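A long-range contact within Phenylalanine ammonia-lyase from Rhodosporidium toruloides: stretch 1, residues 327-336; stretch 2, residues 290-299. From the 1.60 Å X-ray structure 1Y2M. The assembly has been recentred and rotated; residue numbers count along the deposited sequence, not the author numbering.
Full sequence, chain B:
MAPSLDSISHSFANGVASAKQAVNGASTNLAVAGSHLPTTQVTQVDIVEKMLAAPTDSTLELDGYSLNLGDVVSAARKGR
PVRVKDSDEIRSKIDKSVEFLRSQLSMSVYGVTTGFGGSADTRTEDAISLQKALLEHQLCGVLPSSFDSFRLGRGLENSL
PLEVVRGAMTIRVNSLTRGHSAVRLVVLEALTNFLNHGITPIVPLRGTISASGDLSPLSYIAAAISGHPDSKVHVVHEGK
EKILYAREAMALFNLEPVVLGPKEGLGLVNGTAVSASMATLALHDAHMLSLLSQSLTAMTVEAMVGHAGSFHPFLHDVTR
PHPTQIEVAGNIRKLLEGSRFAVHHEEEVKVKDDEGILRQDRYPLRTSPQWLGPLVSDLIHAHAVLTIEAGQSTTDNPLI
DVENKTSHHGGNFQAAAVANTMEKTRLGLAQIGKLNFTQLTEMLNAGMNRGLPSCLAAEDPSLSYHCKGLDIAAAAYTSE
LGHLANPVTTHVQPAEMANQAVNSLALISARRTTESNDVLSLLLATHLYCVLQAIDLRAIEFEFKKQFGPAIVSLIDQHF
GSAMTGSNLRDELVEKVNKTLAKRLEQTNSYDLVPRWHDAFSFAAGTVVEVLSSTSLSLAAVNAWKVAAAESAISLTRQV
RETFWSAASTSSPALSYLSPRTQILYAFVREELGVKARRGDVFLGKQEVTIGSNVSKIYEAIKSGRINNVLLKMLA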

# COMPACT_ATOMS: atom_id res chain seq x y z
N GLU B 327 19.51 -2.82 -24.01
CA GLU B 327 18.41 -2.67 -24.95
C GLU B 327 17.87 -1.26 -25.00
O GLU B 327 17.68 -0.68 -26.06
CB GLU B 327 17.32 -3.67 -24.61
CG GLU B 327 16.04 -3.48 -25.35
CD GLU B 327 14.96 -4.53 -24.96
OE1 GLU B 327 15.33 -5.55 -24.34
OE2 GLU B 327 13.80 -4.32 -25.30
N VAL B 328 17.54 -0.73 -23.83
CA VAL B 328 16.92 0.60 -23.76
C VAL B 328 17.91 1.70 -24.25
O VAL B 328 17.56 2.58 -25.05
CB VAL B 328 16.43 0.89 -22.33
CG1 VAL B 328 16.01 2.36 -22.21
CG2 VAL B 328 15.32 -0.10 -21.91
N ALA B 329 19.14 1.65 -23.80
CA ALA B 329 20.17 2.60 -24.24
C ALA B 329 20.33 2.54 -25.75
O ALA B 329 20.44 3.56 -26.43
CB ALA B 329 21.47 2.33 -23.56
N GLY B 330 20.30 1.34 -26.29
CA GLY B 330 20.40 1.16 -27.75
C GLY B 330 19.22 1.75 -28.49
O GLY B 330 19.40 2.32 -29.58
N ASN B 331 18.01 1.56 -27.98
CA ASN B 331 16.82 2.17 -28.62
C ASN B 331 16.94 3.69 -28.62
O ASN B 331 16.77 4.32 -29.65
CB ASN B 331 15.54 1.78 -27.88
CG ASN B 331 15.13 0.32 -28.10
OD1 ASN B 331 15.54 -0.31 -29.06
ND2 ASN B 331 14.23 -0.18 -27.20
N ILE B 332 17.30 4.26 -27.48
CA ILE B 332 17.40 5.71 -27.38
C ILE B 332 18.59 6.22 -28.22
O ILE B 332 18.50 7.24 -28.90
CB ILE B 332 17.46 6.20 -25.92
CG1 ILE B 332 16.17 5.79 -25.20
CG2 ILE B 332 17.70 7.68 -25.84
CD1 ILE B 332 16.30 5.94 -23.71
N ARG B 333 19.72 5.51 -28.19
CA ARG B 333 20.84 5.84 -29.04
C ARG B 333 20.42 5.90 -30.54
O ARG B 333 20.74 6.85 -31.24
CB ARG B 333 21.97 4.78 -28.83
CG ARG B 333 23.25 5.07 -29.63
CD ARG B 333 24.43 4.21 -29.19
NE ARG B 333 24.22 2.77 -29.42
CZ ARG B 333 23.98 1.85 -28.47
NH1 ARG B 333 23.84 2.17 -27.16
NH2 ARG B 333 23.84 0.58 -28.83
N LYS B 334 19.69 4.88 -30.97
CA LYS B 334 19.19 4.79 -32.35
C LYS B 334 18.34 6.01 -32.69
O LYS B 334 18.54 6.66 -33.71
CB LYS B 334 18.42 3.50 -32.55
CG LYS B 334 17.72 3.45 -33.91
CD LYS B 334 17.92 2.14 -34.65
CE LYS B 334 17.32 0.97 -33.97
NZ LYS B 334 17.38 -0.23 -34.87
N LEU B 335 17.42 6.34 -31.79
CA LEU B 335 16.53 7.47 -32.02
C LEU B 335 17.27 8.79 -32.10
O LEU B 335 16.82 9.66 -32.84
CB LEU B 335 15.48 7.55 -30.93
CG LEU B 335 14.48 6.39 -30.85
CD1 LEU B 335 13.62 6.59 -29.66
CD2 LEU B 335 13.63 6.28 -32.14
N LEU B 336 18.35 8.97 -31.32
CA LEU B 336 19.09 10.24 -31.32
C LEU B 336 20.09 10.42 -32.45
O LEU B 336 20.58 11.54 -32.67
CB LEU B 336 19.79 10.49 -29.96
CG LEU B 336 18.78 10.68 -28.80
CD1 LEU B 336 19.48 10.68 -27.44
CD2 LEU B 336 17.98 11.96 -29.03
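Stretch 2 (290-299) SLLSQSLTAM

Both stretches are helical throughout. Residues 327-336 belong to a helix that begins earlier in the chain, and residues 290-299 lie inside a helix that extends beyond them in both directions. The two helices run in broadly the same sense, their N-to-C directions 48° apart (signed crossing angle -48°), and their axes approach to 9.1 Å. The CA atoms come nearest at Ala 298 and Ile 332, 5.7 Å apart; the methyl side chain of Ala 298 leaves room for this approach. Regular i to i+4 hydrogen bonds hold stretch 2 together, for example from N of Ala 298 to O of Gln 294 at 3.1 Å. Together the two surfaces bury 410 Å².

On stretch 2, Gln 294 and Ala 298, one helical turn apart, both point toward stretch 1 and carry most of the area covered on their side. Gln 294, with chi1 m and chi2 t, extends until its amide meets Val 328 and Asn 331. Its OE1 accepts a hydrogen bond from ND2 of Asn 331 at 2.8 Å, with a nearly straight N-H...O angle of 162°; this is the one direct hydrogen bond across the pair. The same OE1 lies 3.7 Å from CA of Val 328. The other end of the amide is used as well: NE2 of Gln 294 donates to a water at 2.8 Å, and that water donates to OE2 of Glu 327 at 2.9 Å, bridging two side chains that do not touch directly. Beside the amide pair, CD2 of Leu 291 lies 4.3 Å from ND2 of Asn 331.

Farther along, the contact becomes largely apolar. CB of Ala 298 is met by three side chains: CB of Leu 335 at 3.8 Å, CD2 of Leu 336 at 4.0 Å and CG2 of Ile 332 at 4.3 Å. The CA-to-CB bond of Leu 336 points sideways to stretch 2, but the end of the side chain comes nearer, bringing CD2 to 3.4 Å from the carbonyl O of Ala 298. Ile 332 places CD1 3.8 Å from CG2 of Thr 297 and CG1 3.8 Å from O of Gln 294, while CD1 of Leu 335 packs 3.7 Å from CA of Ser 295. The hydroxyls of Thr 297 and Ser 295 turn back to their own helix: OG1 of Thr 297 donates to O of Ser 293 at 2.9 Å, and OG of Ser 295 makes a weak hydrogen bond to O of Leu 291 at 3.3 Å.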

# COMPACT_ATOMS: atom_id res chain seq x y z
N SER B 290 5.85 1.41 -22.86
CA SER B 290 7.27 1.32 -22.55
C SER B 290 8.07 1.88 -23.71
O SER B 290 9.00 2.66 -23.53
CB SER B 290 7.64 -0.16 -22.38
OG SER B 290 9.03 -0.33 -22.20
N LEU B 291 7.68 1.52 -24.94
CA LEU B 291 8.39 2.03 -26.13
C LEU B 291 8.18 3.53 -26.28
O LEU B 291 9.08 4.28 -26.63
CB LEU B 291 8.00 1.28 -27.40
CG LEU B 291 8.46 -0.20 -27.44
CD1 LEU B 291 8.09 -0.82 -28.81
CD2 LEU B 291 9.94 -0.35 -27.19
N LEU B 292 6.98 3.98 -26.00
CA LEU B 292 6.67 5.42 -26.07
C LEU B 292 7.48 6.23 -25.03
O LEU B 292 7.93 7.34 -25.29
CB LEU B 292 5.17 5.66 -25.95
CG LEU B 292 4.66 7.11 -25.89
CD1 LEU B 292 5.08 7.87 -27.18
CD2 LEU B 292 3.17 7.20 -25.67
N SER B 293 7.68 5.65 -23.86
CA SER B 293 8.49 6.27 -22.80
C SER B 293 9.93 6.50 -23.30
O SER B 293 10.55 7.53 -23.02
CB SER B 293 8.54 5.36 -21.57
OG SER B 293 9.36 5.98 -20.60
N GLN B 294 10.44 5.53 -24.04
CA GLN B 294 11.80 5.61 -24.60
C GLN B 294 11.87 6.70 -25.69
O GLN B 294 12.81 7.50 -25.76
CB GLN B 294 12.20 4.27 -25.17
CG GLN B 294 12.46 3.32 -24.03
CD GLN B 294 12.81 1.91 -24.46
OE1 GLN B 294 13.71 1.74 -25.28
NE2 GLN B 294 12.14 0.92 -23.92
N SER B 295 10.86 6.71 -26.53
CA SER B 295 10.75 7.73 -27.57
C SER B 295 10.67 9.14 -26.99
O SER B 295 11.33 10.07 -27.46
CB SER B 295 9.56 7.43 -28.50
OG SER B 295 9.76 6.18 -29.20
N LEU B 296 9.88 9.31 -25.94
CA LEU B 296 9.75 10.58 -25.26
C LEU B 296 11.03 10.98 -24.56
O LEU B 296 11.38 12.15 -24.57
CB LEU B 296 8.61 10.48 -24.24
CG LEU B 296 7.23 10.52 -24.86
CD1 LEU B 296 6.21 10.18 -23.84
CD2 LEU B 296 6.96 11.90 -25.38
N THR B 297 11.76 10.02 -24.02
CA THR B 297 13.09 10.27 -23.48
C THR B 297 14.01 10.91 -24.55
O THR B 297 14.64 11.94 -24.30
CB THR B 297 13.74 8.98 -22.90
OG1 THR B 297 12.96 8.49 -21.81
CG2 THR B 297 15.13 9.29 -22.38
N ALA B 298 14.04 10.30 -25.72
CA ALA B 298 14.88 10.79 -26.84
C ALA B 298 14.43 12.22 -27.21
O ALA B 298 15.26 13.16 -27.32
CB ALA B 298 14.78 9.87 -28.02
N MSE B 299 13.12 12.42 -27.36
CA MSE B 299 12.64 13.76 -27.81
C MSE B 299 12.89 14.83 -26.78
O MSE B 299 13.10 16.02 -27.08
CB MSE B 299 11.20 13.66 -28.24
CG MSE B 299 11.09 12.76 -29.39
SE MSE B 299 9.26 12.68 -30.11
CE MSE B 299 9.37 14.17 -31.25
O HOH W 1 12.44 -1.79 -24.66